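Local coordinates for protein dihydroorotase (PDB 3PNU) that probably catalyses the reversible, zinc-dependent cyclisation of carbamoyl aspartate to dihydroorotate in de novo pyrimidine synthesis, at residues D32-L37 against G259-P264; I59-I64 against L92-F97; A120-N125 against L153-T158; M187-T192 against C232-K237. One frame throughout, in Å; residues are numbered along the deposited sequence.

Contact 1 of 4, residues D32-L37 against G259-P264; sequences DMHLHL and GSDSAP. With ZN (zinc ion), chain D.
His-34, His-36 and Asp-261 converge on one zinc ion. The two histidines both use NE2, that of His-34 lying 2.1 Å and that of His-36 2.2 Å from the metal, and Asp-261 comes from the other segment with OD1; carboxylated Lys-116 and water 2 complete the site. Because the ligands share one metal, His-34 NE2 and Asp-261 OD1 stand only 2.7 Å apart without a hydrogen bond. These two side chains run side by side, with imidazole and carboxylate planes almost perpendicular (88°), whereas the same OD1 meets the His-36 ring at its edge. Glu-188 takes the ND1 hydrogen bond of His-34 and so fixes the turn of that ring.

Backbone bonds set the ligands in place: Asp-261 N donates to His-34 O (2.7 Å), and His-36 N to Ser-262 O (3.2 Å). Behind them Asp-32, its CG anti to the backbone N (chi1 180°), grips Ser-260 twice. OD1 accepts Ser-260 N at 3.0 Å, OD2 accepts Ser-260 OG at 2.6 Å. OD1 also takes His-34 N from the opposite face of the carboxylate, an Asx turn. Strands 31-35 and 256-258 are the first and last of the TIM barrel, so the metal ties its closing seam; Asp-261, the predicted active-site residue, is thereby fixed beside a metal-bound water.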
loop_
_atom_site.group_PDB
_atom_site.type_symbol
_atom_site.label_atom_id
_atom_site.label_comp_id
_atom_site.label_asym_id
_atom_site.label_seq_id
_atom_site.Cartn_x
_atom_site.Cartn_y
_atom_site.Cartn_z
ATOM N N ASP A 32 1.255 -28.421 -1.088
ATOM C CA ASP A 32 1.484 -26.984 -1.103
ATOM C C ASP A 32 2.326 -26.756 -2.334
ATOM O O ASP A 32 3.533 -27.021 -2.323
ATOM C CB ASP A 32 2.185 -26.460 0.157
ATOM C CG ASP A 32 2.420 -24.920 0.098
ATOM O OD1 ASP A 32 2.248 -24.325 -0.991
ATOM O OD2 ASP A 32 2.771 -24.304 1.125
ATOM N N MET A 33 1.699 -26.266 -3.407
ATOM C CA MET A 33 2.420 -26.090 -4.694
ATOM C C MET A 33 3.246 -24.812 -4.865
ATOM O O MET A 33 3.715 -24.523 -5.973
ATOM C CB MET A 33 1.453 -26.267 -5.863
ATOM C CG MET A 33 0.698 -27.613 -5.811
ATOM S SD MET A 33 1.779 -29.073 -5.821
ATOM C CE MET A 33 2.424 -29.067 -7.493
ATOM N N HIS A 34 3.455 -24.066 -3.782
ATOM C CA HIS A 34 4.285 -22.859 -3.850
ATOM C C HIS A 34 4.789 -22.523 -2.447
ATOM O O HIS A 34 4.078 -21.897 -1.686
ATOM C CB HIS A 34 3.472 -21.677 -4.425
ATOM C CG HIS A 34 4.295 -20.467 -4.728
ATOM N ND1 HIS A 34 4.425 -19.956 -6.003
ATOM C CD2 HIS A 34 5.053 -19.676 -3.927
ATOM C CE1 HIS A 34 5.210 -18.892 -5.969
ATOM N NE2 HIS A 34 5.609 -18.702 -4.722
ATOM N N LEU A 35 6.021 -22.901 -2.124
ATOM C CA LEU A 35 6.537 -22.706 -0.775
ATOM C C LEU A 35 7.977 -22.244 -0.713
ATOM O O LEU A 35 8.812 -22.713 -1.464
ATOM C CB LEU A 35 6.440 -24.048 -0.015
ATOM C CG LEU A 35 6.810 -24.138 1.483
ATOM C CD1 LEU A 35 6.002 -23.142 2.316
ATOM C CD2 LEU A 35 6.590 -25.578 2.022
ATOM N N HIS A 36 8.255 -21.327 0.214
ATOM C CA HIS A 36 9.628 -20.832 0.465
ATOM C C HIS A 36 10.113 -21.357 1.813
ATOM O O HIS A 36 9.497 -21.085 2.842
ATOM C CB HIS A 36 9.666 -19.304 0.465
ATOM C CG HIS A 36 9.379 -18.707 -0.867
ATOM N ND1 HIS A 36 10.347 -18.559 -1.841
ATOM C CD2 HIS A 36 8.232 -18.239 -1.398
ATOM C CE1 HIS A 36 9.798 -18.025 -2.916
ATOM N NE2 HIS A 36 8.518 -17.821 -2.671
ATOM N N LEU A 37 11.205 -22.117 1.798
ATOM C CA LEU A 37 11.779 -22.708 3.021
ATOM C C LEU A 37 13.120 -22.081 3.417
ATOM O O LEU A 37 13.736 -22.476 4.412
ATOM C CB LEU A 37 12.000 -24.213 2.826
ATOM C CG LEU A 37 10.786 -25.126 2.740
ATOM C CD1 LEU A 37 11.240 -26.581 2.487
ATOM C CD2 LEU A 37 9.958 -25.013 4.002
ATOM N N GLY A 259 -1.397 -23.046 -3.538
ATOM C CA GLY A 259 0.022 -22.700 -3.411
ATOM C C GLY A 259 0.035 -21.558 -2.405
ATOM O O GLY A 259 -0.489 -20.485 -2.679
ATOM N N SER A 260 0.629 -21.781 -1.243
ATOM C CA SER A 260 0.569 -20.789 -0.175
ATOM C C SER A 260 1.432 -19.575 -0.376
ATOM O O SER A 260 1.136 -18.524 0.117
ATOM C CB SER A 260 1.050 -21.422 1.131
ATOM O OG SER A 260 2.459 -21.688 1.053
ATOM N N ASP A 261 2.526 -19.757 -1.082
ATOM C CA ASP A 261 3.550 -18.724 -1.199
ATOM C C ASP A 261 3.959 -18.309 0.224
ATOM O O ASP A 261 4.258 -17.150 0.458
ATOM C CB ASP A 261 3.089 -17.514 -2.020
ATOM C CG ASP A 261 4.233 -16.555 -2.359
ATOM O OD1 ASP A 261 5.395 -16.990 -2.601
ATOM O OD2 ASP A 261 3.951 -15.349 -2.409
ATOM N N SER A 262 3.958 -19.258 1.165
ATOM C CA SER A 262 4.370 -18.979 2.546
ATOM C C SER A 262 5.803 -18.531 2.504
ATOM O O SER A 262 6.667 -19.260 2.021
ATOM C CB SER A 262 4.235 -20.200 3.442
ATOM O OG SER A 262 4.663 -19.934 4.769
ATOM N N ALA A 263 6.050 -17.316 2.994
ATOM C CA ALA A 263 7.382 -16.721 2.955
ATOM C C ALA A 263 7.680 -15.953 4.232
ATOM O O ALA A 263 7.172 -14.856 4.448
ATOM C CB ALA A 263 7.495 -15.793 1.751
ATOM N N PRO A 264 8.532 -16.523 5.079
ATOM C CA PRO A 264 8.866 -15.889 6.328
ATOM C C PRO A 264 9.981 -14.862 6.223
ATOM O O PRO A 264 10.830 -14.919 5.323
ATOM C CB PRO A 264 9.389 -17.062 7.149
ATOM C CG PRO A 264 10.116 -17.885 6.137
ATOM C CD PRO A 264 9.349 -17.730 4.848
HETATM ZN ZN ZN D . 6.933 -17.183 -4.091
HETATM O O HOH W 1 7.107 -20.932 4.619
HETATM O O HOH W 2 5.915 -15.032 -4.462
#

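Contact 2 of 4, residues I59-I64 against L92-F97; sequences IMPNLI and LMTLFF
Thr-94 uses its hydroxyl where strand pairing would use a backbone N-H: OG1 donates to Ile-59 O at 2.8 Å. The backbone N of Thr-94 reaches the same carbonyl only through water 3, which accepts from that N at 2.8 Å and donates to Ile-59 O at 2.9 Å. Thus one carbonyl is held by two donors, and a water is wedged between the separating chains. The torsion responsible puts OG1 between the backbone N and the carbonyl carbon of Thr-94 (chi1 64°), turned to the neighbouring strand.

One step earlier the pairing is direct, with Ile-59 N donating to Leu-92 O at 2.8 Å in a nearly straight bond (172°). These residues belong to parallel strands 56-59 and 90-93, joined through helix 70-84 in a beta-alpha-beta crossover of the TIM barrel. Ile-59 and Met-93 both turn their side chains to that helix, and Ile-59 CG1 lies 4.2 Å from Met-93 SD.

Beyond the strands, Pro-61 crosses the Thr-94 side chain at about a right angle. Its CD comes within 3.1 Å of Thr-94 OG1, and its CG rests on the backbone at Leu-95 and Phe-96 and against Phe-96 CB, 4.1 Å away. The proline leads straight into Asn-62, a predicted substrate-binding residue whose amide ND2 donates to Thr-124 O.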
loop_
_atom_site.group_PDB
_atom_site.type_symbol
_atom_site.label_atom_id
_atom_site.label_comp_id
_atom_site.label_asym_id
_atom_site.label_seq_id
_atom_site.Cartn_x
_atom_site.Cartn_y
_atom_site.Cartn_z
ATOM N N ILE A 59 9.179 -26.471 -3.784
ATOM C CA ILE A 59 10.155 -25.649 -3.063
ATOM C C ILE A 59 10.756 -24.645 -4.028
ATOM O O ILE A 59 11.435 -25.030 -5.002
ATOM C CB ILE A 59 11.290 -26.525 -2.477
ATOM C CG1 ILE A 59 10.703 -27.752 -1.754
ATOM C CG2 ILE A 59 12.233 -25.697 -1.552
ATOM C CD1 ILE A 59 9.695 -27.420 -0.694
ATOM N N MET A 60 10.499 -23.359 -3.793
ATOM C CA MET A 60 11.012 -22.335 -4.713
ATOM C C MET A 60 12.514 -22.157 -4.530
ATOM O O MET A 60 13.024 -22.320 -3.418
ATOM C CB MET A 60 10.227 -21.037 -4.595
ATOM C CG MET A 60 8.736 -21.212 -4.960
ATOM S SD MET A 60 8.554 -21.864 -6.641
ATOM C CE MET A 60 6.773 -21.997 -6.781
ATOM N N PRO A 61 13.226 -21.833 -5.621
ATOM C CA PRO A 61 14.660 -21.774 -5.605
ATOM C C PRO A 61 15.269 -20.390 -5.424
ATOM O O PRO A 61 16.455 -20.212 -5.745
ATOM C CB PRO A 61 14.995 -22.247 -7.021
ATOM C CG PRO A 61 13.894 -21.630 -7.866
ATOM C CD PRO A 61 12.714 -21.409 -6.937
ATOM N N ASN A 62 14.496 -19.422 -4.935
ATOM C CA ASN A 62 15.018 -18.053 -4.796
ATOM C C ASN A 62 15.947 -17.901 -3.593
ATOM O O ASN A 62 15.655 -17.177 -2.641
ATOM C CB ASN A 62 13.873 -17.015 -4.770
ATOM C CG ASN A 62 12.962 -17.183 -3.588
ATOM O OD1 ASN A 62 12.764 -18.288 -3.108
ATOM N ND2 ASN A 62 12.393 -16.077 -3.107
ATOM N N LEU A 63 17.062 -18.624 -3.645
ATOM C CA LEU A 63 18.082 -18.564 -2.608
ATOM C C LEU A 63 19.191 -17.635 -3.081
ATOM O O LEU A 63 19.218 -17.229 -4.248
ATOM C CB LEU A 63 18.680 -19.956 -2.337
ATOM C CG LEU A 63 17.773 -21.036 -1.762
ATOM C CD1 LEU A 63 18.549 -22.337 -1.657
ATOM C CD2 LEU A 63 17.213 -20.617 -0.406
ATOM N N ILE A 64 20.109 -17.318 -2.172
ATOM C CA ILE A 64 21.240 -16.453 -2.473
ATOM C C ILE A 64 22.509 -17.284 -2.352
ATOM O O ILE A 64 22.931 -17.616 -1.247
ATOM C CB ILE A 64 21.339 -15.306 -1.476
ATOM C CG1 ILE A 64 19.971 -14.638 -1.280
ATOM C CG2 ILE A 64 22.401 -14.310 -1.940
ATOM C CD1 ILE A 64 19.940 -13.650 -0.135
ATOM N N LEU A 92 9.302 -31.004 -3.527
ATOM C CA LEU A 92 9.374 -31.001 -4.987
ATOM C C LEU A 92 10.284 -29.851 -5.394
ATOM O O LEU A 92 9.908 -28.692 -5.344
ATOM C CB LEU A 92 7.977 -30.864 -5.571
ATOM C CG LEU A 92 7.025 -31.982 -5.149
ATOM C CD1 LEU A 92 5.589 -31.635 -5.490
ATOM C CD2 LEU A 92 7.436 -33.297 -5.802
ATOM N N MET A 93 11.477 -30.196 -5.841
ATOM C CA MET A 93 12.516 -29.219 -6.118
ATOM C C MET A 93 12.402 -28.476 -7.441
ATOM O O MET A 93 11.892 -29.007 -8.425
ATOM C CB MET A 93 13.889 -29.922 -6.076
ATOM C CG MET A 93 14.105 -30.806 -4.849
ATOM S SD MET A 93 14.000 -29.915 -3.310
ATOM C CE MET A 93 15.512 -28.932 -3.436
ATOM N N THR A 94 12.905 -27.240 -7.451
ATOM C CA THR A 94 12.923 -26.449 -8.659
ATOM C C THR A 94 14.236 -25.710 -8.825
ATOM O O THR A 94 14.938 -25.417 -7.852
ATOM C CB THR A 94 11.853 -25.336 -8.653
ATOM O OG1 THR A 94 12.149 -24.403 -7.598
ATOM C CG2 THR A 94 10.451 -25.897 -8.496
ATOM N N LEU A 95 14.534 -25.397 -10.075
ATOM C CA LEU A 95 15.666 -24.579 -10.435
ATOM C C LEU A 95 15.146 -23.187 -10.795
ATOM O O LEU A 95 13.985 -23.007 -11.213
ATOM C CB LEU A 95 16.407 -25.139 -11.654
ATOM C CG LEU A 95 17.205 -26.429 -11.493
ATOM C CD1 LEU A 95 17.883 -26.741 -12.783
ATOM C CD2 LEU A 95 18.235 -26.279 -10.380
ATOM N N PHE A 96 16.026 -22.212 -10.618
ATOM C CA PHE A 96 15.768 -20.824 -10.936
ATOM C C PHE A 96 15.932 -20.712 -12.424
ATOM O O PHE A 96 16.910 -21.226 -12.986
ATOM C CB PHE A 96 16.802 -19.993 -10.227
ATOM C CG PHE A 96 16.613 -18.534 -10.358
ATOM C CD1 PHE A 96 15.981 -17.820 -9.356
ATOM C CD2 PHE A 96 17.115 -17.857 -11.461
ATOM C CE1 PHE A 96 15.838 -16.459 -9.460
ATOM C CE2 PHE A 96 16.969 -16.500 -11.571
ATOM C CZ PHE A 96 16.326 -15.796 -10.578
ATOM N N PHE A 97 14.991 -20.061 -13.091
ATOM C CA PHE A 97 15.070 -20.000 -14.538
ATOM C C PHE A 97 16.217 -19.185 -15.114
ATOM O O PHE A 97 16.560 -18.123 -14.617
ATOM C CB PHE A 97 13.780 -19.443 -15.138
ATOM C CG PHE A 97 13.774 -19.465 -16.627
ATOM C CD1 PHE A 97 13.200 -20.506 -17.309
ATOM C CD2 PHE A 97 14.392 -18.467 -17.351
ATOM C CE1 PHE A 97 13.203 -20.533 -18.683
ATOM C CE2 PHE A 97 14.408 -18.493 -18.735
ATOM C CZ PHE A 97 13.816 -19.516 -19.397
HETATM O O HOH W 3 14.201 -25.850 -5.362
#

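Contact 3 of 4, residues A120-N125 against L153-T158; sequences AGITTN and LVHGET. With ZN (zinc ion), chain C.
Thr-123 lays its methyl over one face of the His-155 imidazole, a CH-pi contact with CG2 4.2 Å from the ring centroid and offset toward the rim. Having CG2 between the backbone N and the carbonyl carbon and OG1 anti to that N (chi1 -165°) turns the methyl onto the ring. Ile-122 approaches obliquely, with CG2 4.0 Å from His-155 CD2, while its other branch crosses Glu-157 and brings CG1 to 3.8 Å from Glu-157 CB.

Both nitrogens of the ring are engaged. ND1 binds a zinc ion at 2.1 Å, and NE2 donates to Glu-157 OE1 at 2.9 Å in a nearly straight bond (166°). That oxygen lies close to the ring plane but is met on the anti side, with the donor tilted 33° out of the carboxylate plane. The imidazole is therefore fixed at two points, and its rotation about CB-CG is set. One shell further out, water 4 donates both to Glu-157 OE1 (2.9 Å) and to Ile-122 O (3.2 Å), so the segment 120-125 is tied back to the carboxylate that positions the histidine.

His-189 and carboxylated Lys-116 join His-155 on this metal, and water 2 lies between it and the second zinc: the binuclear centre of the amidohydrolases, at the C-terminal mouth of the barrel.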
loop_
_atom_site.group_PDB
_atom_site.type_symbol
_atom_site.label_atom_id
_atom_site.label_comp_id
_atom_site.label_asym_id
_atom_site.label_seq_id
_atom_site.Cartn_x
_atom_site.Cartn_y
_atom_site.Cartn_z
ATOM N N ALA A 120 13.300 -10.088 -13.850
ATOM C CA ALA A 120 14.399 -9.314 -13.246
ATOM C C ALA A 120 13.981 -8.284 -12.203
ATOM O O ALA A 120 13.222 -7.353 -12.495
ATOM C CB ALA A 120 15.231 -8.626 -14.340
ATOM N N GLY A 121 14.500 -8.489 -10.992
ATOM C CA GLY A 121 14.288 -7.608 -9.847
ATOM C C GLY A 121 12.854 -7.214 -9.554
ATOM O O GLY A 121 12.553 -6.027 -9.384
ATOM N N ILE A 122 11.961 -8.195 -9.496
ATOM C CA ILE A 122 10.566 -7.899 -9.209
ATOM C C ILE A 122 10.196 -8.301 -7.779
ATOM O O ILE A 122 9.394 -7.616 -7.138
ATOM C CB ILE A 122 9.600 -8.555 -10.244
ATOM C CG1 ILE A 122 8.181 -7.984 -10.097
ATOM C CG2 ILE A 122 9.607 -10.080 -10.114
ATOM C CD1 ILE A 122 8.088 -6.444 -10.231
ATOM N N THR A 123 10.789 -9.388 -7.278
ATOM C CA THR A 123 10.482 -9.882 -5.923
ATOM C C THR A 123 11.767 -10.198 -5.109
ATOM O O THR A 123 12.872 -9.777 -5.493
ATOM C CB THR A 123 9.485 -11.113 -6.000
ATOM O OG1 THR A 123 8.913 -11.386 -4.712
ATOM C CG2 THR A 123 10.163 -12.360 -6.571
ATOM N N THR A 124 11.611 -10.913 -3.989
ATOM C CA THR A 124 12.735 -11.284 -3.098
ATOM C C THR A 124 13.725 -12.260 -3.769
ATOM O O THR A 124 13.373 -13.413 -4.048
ATOM C CB THR A 124 12.216 -11.913 -1.761
ATOM O OG1 THR A 124 11.378 -10.975 -1.079
ATOM C CG2 THR A 124 13.373 -12.317 -0.842
ATOM N N ASN A 125 14.952 -11.783 -4.013
ATOM C CA ASN A 125 16.032 -12.570 -4.656
ATOM C C ASN A 125 15.716 -12.914 -6.114
ATOM O O ASN A 125 15.456 -14.069 -6.462
ATOM C CB ASN A 125 16.347 -13.839 -3.855
ATOM C CG ASN A 125 16.748 -13.539 -2.424
ATOM O OD1 ASN A 125 17.263 -12.459 -2.119
ATOM N ND2 ASN A 125 16.519 -14.500 -1.537
ATOM N N LEU A 153 6.960 -22.482 -14.074
ATOM C CA LEU A 153 6.265 -21.827 -12.994
ATOM C C LEU A 153 6.727 -20.373 -13.106
ATOM O O LEU A 153 7.926 -20.113 -13.222
ATOM C CB LEU A 153 6.691 -22.428 -11.637
ATOM C CG LEU A 153 6.854 -23.958 -11.591
ATOM C CD1 LEU A 153 7.258 -24.402 -10.178
ATOM C CD2 LEU A 153 5.595 -24.718 -12.083
ATOM N N VAL A 154 5.805 -19.421 -13.062
ATOM C CA VAL A 154 6.177 -18.031 -13.275
ATOM C C VAL A 154 5.631 -17.080 -12.245
ATOM O O VAL A 154 4.497 -17.202 -11.835
ATOM C CB VAL A 154 5.596 -17.601 -14.658
ATOM C CG1 VAL A 154 5.878 -16.133 -14.989
ATOM C CG2 VAL A 154 6.133 -18.535 -15.752
ATOM N N HIS A 155 6.456 -16.137 -11.802
ATOM C CA HIS A 155 5.999 -15.064 -10.919
ATOM C C HIS A 155 5.587 -13.991 -11.933
ATOM O O HIS A 155 6.430 -13.279 -12.475
ATOM C CB HIS A 155 7.125 -14.580 -10.008
ATOM C CG HIS A 155 6.723 -13.445 -9.114
ATOM N ND1 HIS A 155 6.636 -13.565 -7.745
ATOM C CD2 HIS A 155 6.327 -12.184 -9.405
ATOM C CE1 HIS A 155 6.240 -12.418 -7.225
ATOM N NE2 HIS A 155 6.038 -11.564 -8.211
ATOM N N GLY A 156 4.294 -13.900 -12.219
ATOM C CA GLY A 156 3.774 -12.996 -13.266
ATOM C C GLY A 156 3.520 -11.528 -12.932
ATOM O O GLY A 156 2.395 -11.121 -12.693
ATOM N N GLU A 157 4.576 -10.728 -12.954
ATOM C CA GLU A 157 4.474 -9.296 -12.691
ATOM C C GLU A 157 5.491 -8.541 -13.494
ATOM O O GLU A 157 6.639 -8.979 -13.602
ATOM C CB GLU A 157 4.739 -8.955 -11.226
ATOM C CG GLU A 157 3.624 -9.260 -10.290
ATOM C CD GLU A 157 3.853 -8.670 -8.903
ATOM O OE1 GLU A 157 4.895 -8.952 -8.261
ATOM O OE2 GLU A 157 2.971 -7.935 -8.455
ATOM N N THR A 158 5.051 -7.413 -14.057
ATOM C CA THR A 158 5.931 -6.505 -14.782
ATOM C C THR A 158 6.431 -5.503 -13.738
ATOM O O THR A 158 6.184 -5.688 -12.534
ATOM C CB THR A 158 5.192 -5.731 -15.872
ATOM O OG1 THR A 158 4.187 -4.927 -15.262
ATOM C CG2 THR A 158 4.556 -6.673 -16.907
HETATM ZN ZN ZN C . 6.231 -15.136 -6.457
HETATM O O HOH W 4 6.341 -6.557 -7.475
HETATM O O HOH W 2 5.915 -15.032 -4.462
#

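Contact 4 of 4, residues M187-T192 against C232-K237; sequences MEHITT and CKPIAK. With ZN (zinc ion), chain C.
Setting CG of His-189 between its backbone N and carbonyl carbon (chi1 45°), on a backbone with positive phi, presents one ring face to Pro-234 and aims NE2 at zinc, 2.0 Å away. Pro-234 follows a cis peptide bond and lays CD over that face in a CH-pi contact, 3.5 Å from the ring centroid. The opposite face is covered by Glu-188 CB, so the imidazole is sandwiched. Its ND1, 3.2 Å from Pro-234 CD, is buried and has no hydrogen-bonding partner in the model.

Further along, Lys-237 bends at its last torsion (chi4 64°) to deliver its ammonium to two oxygens. NZ donates to Ile-235 O at 2.7 Å, in the carbonyl plane on a lone pair, and to Thr-191 OG1 at 2.9 Å. Thr-192 CG2 crosses Lys-237 and packs on its CD at 3.5 Å. Water 5 joins Thr-191 O to Lys-237 N.

The hydroxyls of Thr-191 and Thr-192 each bond a different oxygen of Glu-166, and Lys-233 NZ reaches Gly-224 O of the second subunit. Lys-237, Thr-191 and Glu-166 thus form a polar chain in which the carboxylate probably helps offset the ammonium charge, while the His-189 ring depends on zinc at NE2 for its polar anchoring.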
loop_
_atom_site.group_PDB
_atom_site.type_symbol
_atom_site.label_atom_id
_atom_site.label_comp_id
_atom_site.label_asym_id
_atom_site.label_seq_id
_atom_site.Cartn_x
_atom_site.Cartn_y
_atom_site.Cartn_z
ATOM N N MET A 187 0.737 -20.035 -13.793
ATOM C CA MET A 187 0.690 -18.659 -13.341
ATOM C C MET A 187 0.645 -18.720 -11.807
ATOM O O MET A 187 -0.411 -18.963 -11.224
ATOM C CB MET A 187 -0.572 -17.975 -13.891
ATOM C CG MET A 187 -0.674 -17.994 -15.425
ATOM S SD MET A 187 -2.053 -17.053 -16.113
ATOM C CE MET A 187 -3.445 -17.897 -15.383
ATOM N N GLU A 188 1.787 -18.536 -11.152
ATOM C CA GLU A 188 1.834 -18.602 -9.683
ATOM C C GLU A 188 1.102 -17.489 -8.996
ATOM O O GLU A 188 0.937 -16.397 -9.552
ATOM C CB GLU A 188 3.275 -18.619 -9.188
ATOM C CG GLU A 188 4.030 -19.871 -9.602
ATOM C CD GLU A 188 3.438 -21.151 -8.994
ATOM O OE1 GLU A 188 2.752 -21.098 -7.926
ATOM O OE2 GLU A 188 3.682 -22.212 -9.595
ATOM N N HIS A 189 0.684 -17.769 -7.758
ATOM C CA HIS A 189 -0.083 -16.834 -6.922
ATOM C C HIS A 189 -0.854 -15.761 -7.691
ATOM O O HIS A 189 -0.529 -14.581 -7.631
ATOM C CB HIS A 189 0.799 -16.180 -5.874
ATOM C CG HIS A 189 2.110 -15.690 -6.393
ATOM N ND1 HIS A 189 2.214 -14.805 -7.440
ATOM C CD2 HIS A 189 3.376 -15.925 -5.970
ATOM C CE1 HIS A 189 3.493 -14.549 -7.670
ATOM N NE2 HIS A 189 4.215 -15.203 -6.780
ATOM N N ILE A 190 -1.878 -16.164 -8.420
ATOM C CA ILE A 190 -2.649 -15.172 -9.155
ATOM C C ILE A 190 -3.467 -14.370 -8.169
ATOM O O ILE A 190 -3.909 -14.888 -7.125
ATOM C CB ILE A 190 -3.512 -15.758 -10.245
ATOM C CG1 ILE A 190 -4.584 -16.712 -9.689
ATOM C CG2 ILE A 190 -2.619 -16.477 -11.277
ATOM C CD1 ILE A 190 -5.672 -17.089 -10.771
ATOM N N THR A 191 -3.661 -13.102 -8.503
ATOM C CA THR A 191 -4.348 -12.165 -7.640
ATOM C C THR A 191 -5.320 -11.238 -8.341
ATOM O O THR A 191 -5.825 -10.332 -7.722
ATOM C CB THR A 191 -3.305 -11.269 -6.994
ATOM O OG1 THR A 191 -2.634 -10.524 -8.021
ATOM C CG2 THR A 191 -2.267 -12.122 -6.203
ATOM N N THR A 192 -5.575 -11.461 -9.620
ATOM C CA THR A 192 -6.435 -10.594 -10.388
ATOM C C THR A 192 -7.499 -11.346 -11.160
ATOM O O THR A 192 -7.329 -12.510 -11.549
ATOM C CB THR A 192 -5.628 -9.857 -11.469
ATOM O OG1 THR A 192 -5.075 -10.817 -12.381
ATOM C CG2 THR A 192 -4.497 -9.002 -10.860
ATOM N N CYS A 232 2.601 -8.306 0.752
ATOM C CA CYS A 232 3.288 -9.299 -0.056
ATOM C C CYS A 232 3.238 -8.915 -1.536
ATOM O O CYS A 232 2.591 -7.932 -1.921
ATOM C CB CYS A 232 2.613 -10.658 0.104
ATOM S SG CYS A 232 0.923 -10.692 -0.546
ATOM N N LYS A 233 3.926 -9.718 -2.340
ATOM C CA LYS A 233 3.948 -9.574 -3.768
ATOM C C LYS A 233 3.390 -10.880 -4.345
ATOM O O LYS A 233 3.826 -11.964 -3.956
ATOM C CB LYS A 233 5.379 -9.313 -4.243
ATOM C CG LYS A 233 5.933 -7.981 -3.704
ATOM C CD LYS A 233 7.347 -7.700 -4.187
ATOM C CE LYS A 233 7.956 -6.401 -3.558
ATOM N NZ LYS A 233 7.355 -5.154 -4.083
ATOM N N PRO A 234 2.395 -10.796 -5.241
ATOM C CA PRO A 234 1.735 -9.598 -5.738
ATOM C C PRO A 234 0.806 -9.035 -4.691
ATOM O O PRO A 234 0.156 -9.774 -3.957
ATOM C CB PRO A 234 0.941 -10.109 -6.942
ATOM C CG PRO A 234 1.544 -11.453 -7.258
ATOM C CD PRO A 234 1.935 -11.992 -5.960
ATOM N N ILE A 235 0.754 -7.720 -4.629
ATOM C CA ILE A 235 -0.062 -7.010 -3.675
ATOM C C ILE A 235 -1.522 -7.449 -3.730
ATOM O O ILE A 235 -2.043 -7.774 -4.797
ATOM C CB ILE A 235 0.035 -5.474 -3.966
ATOM C CG1 ILE A 235 -0.557 -4.669 -2.824
ATOM C CG2 ILE A 235 -0.604 -5.093 -5.338
ATOM C CD1 ILE A 235 0.213 -4.841 -1.537
ATOM N N ALA A 236 -2.186 -7.470 -2.584
ATOM C CA ALA A 236 -3.611 -7.784 -2.560
ATOM C C ALA A 236 -4.305 -6.661 -3.344
ATOM O O ALA A 236 -3.940 -5.493 -3.225
ATOM C CB ALA A 236 -4.137 -7.858 -1.152
ATOM N N LYS A 237 -5.322 -7.003 -4.114
ATOM C CA LYS A 237 -5.967 -6.016 -4.983
ATOM C C LYS A 237 -7.418 -5.684 -4.624
ATOM O O LYS A 237 -7.707 -5.419 -3.461
ATOM C CB LYS A 237 -5.763 -6.455 -6.453
ATOM C CG LYS A 237 -4.236 -6.493 -6.790
ATOM C CD LYS A 237 -3.898 -6.987 -8.117
ATOM C CE LYS A 237 -2.399 -6.979 -8.333
ATOM N NZ LYS A 237 -1.664 -7.875 -7.435
HETATM ZN ZN ZN C . 6.231 -15.136 -6.457
HETATM O O HOH W 5 -5.882 -9.761 -4.863
HETATM O O HOH W 2 5.915 -15.032 -4.462
#

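Contact 1 joins strand 31-35 to the loop after strand 256-258, the first and last strands of the barrel, and contacts 2, 3 and 4 follow one another along the chain inside the loop it closes. Contact 2 extends the same parallel sheet as the first strand, its centre about 11 Å from that of contact 1; one segment of contact 3 and one of contact 4 follow on neighbouring strands 152-154 and 185-187 of the other parallel sheet, again about 11 Å between centres. Contacts 2 and 4 are farthest apart, at about 19 Å. Water 2 belongs to contacts 1, 3 and 4, whereas contact 2 adds Asn-62, predicted to bind substrate, next to His-36. Together they build the binuclear zinc site and, probably, the substrate pocket.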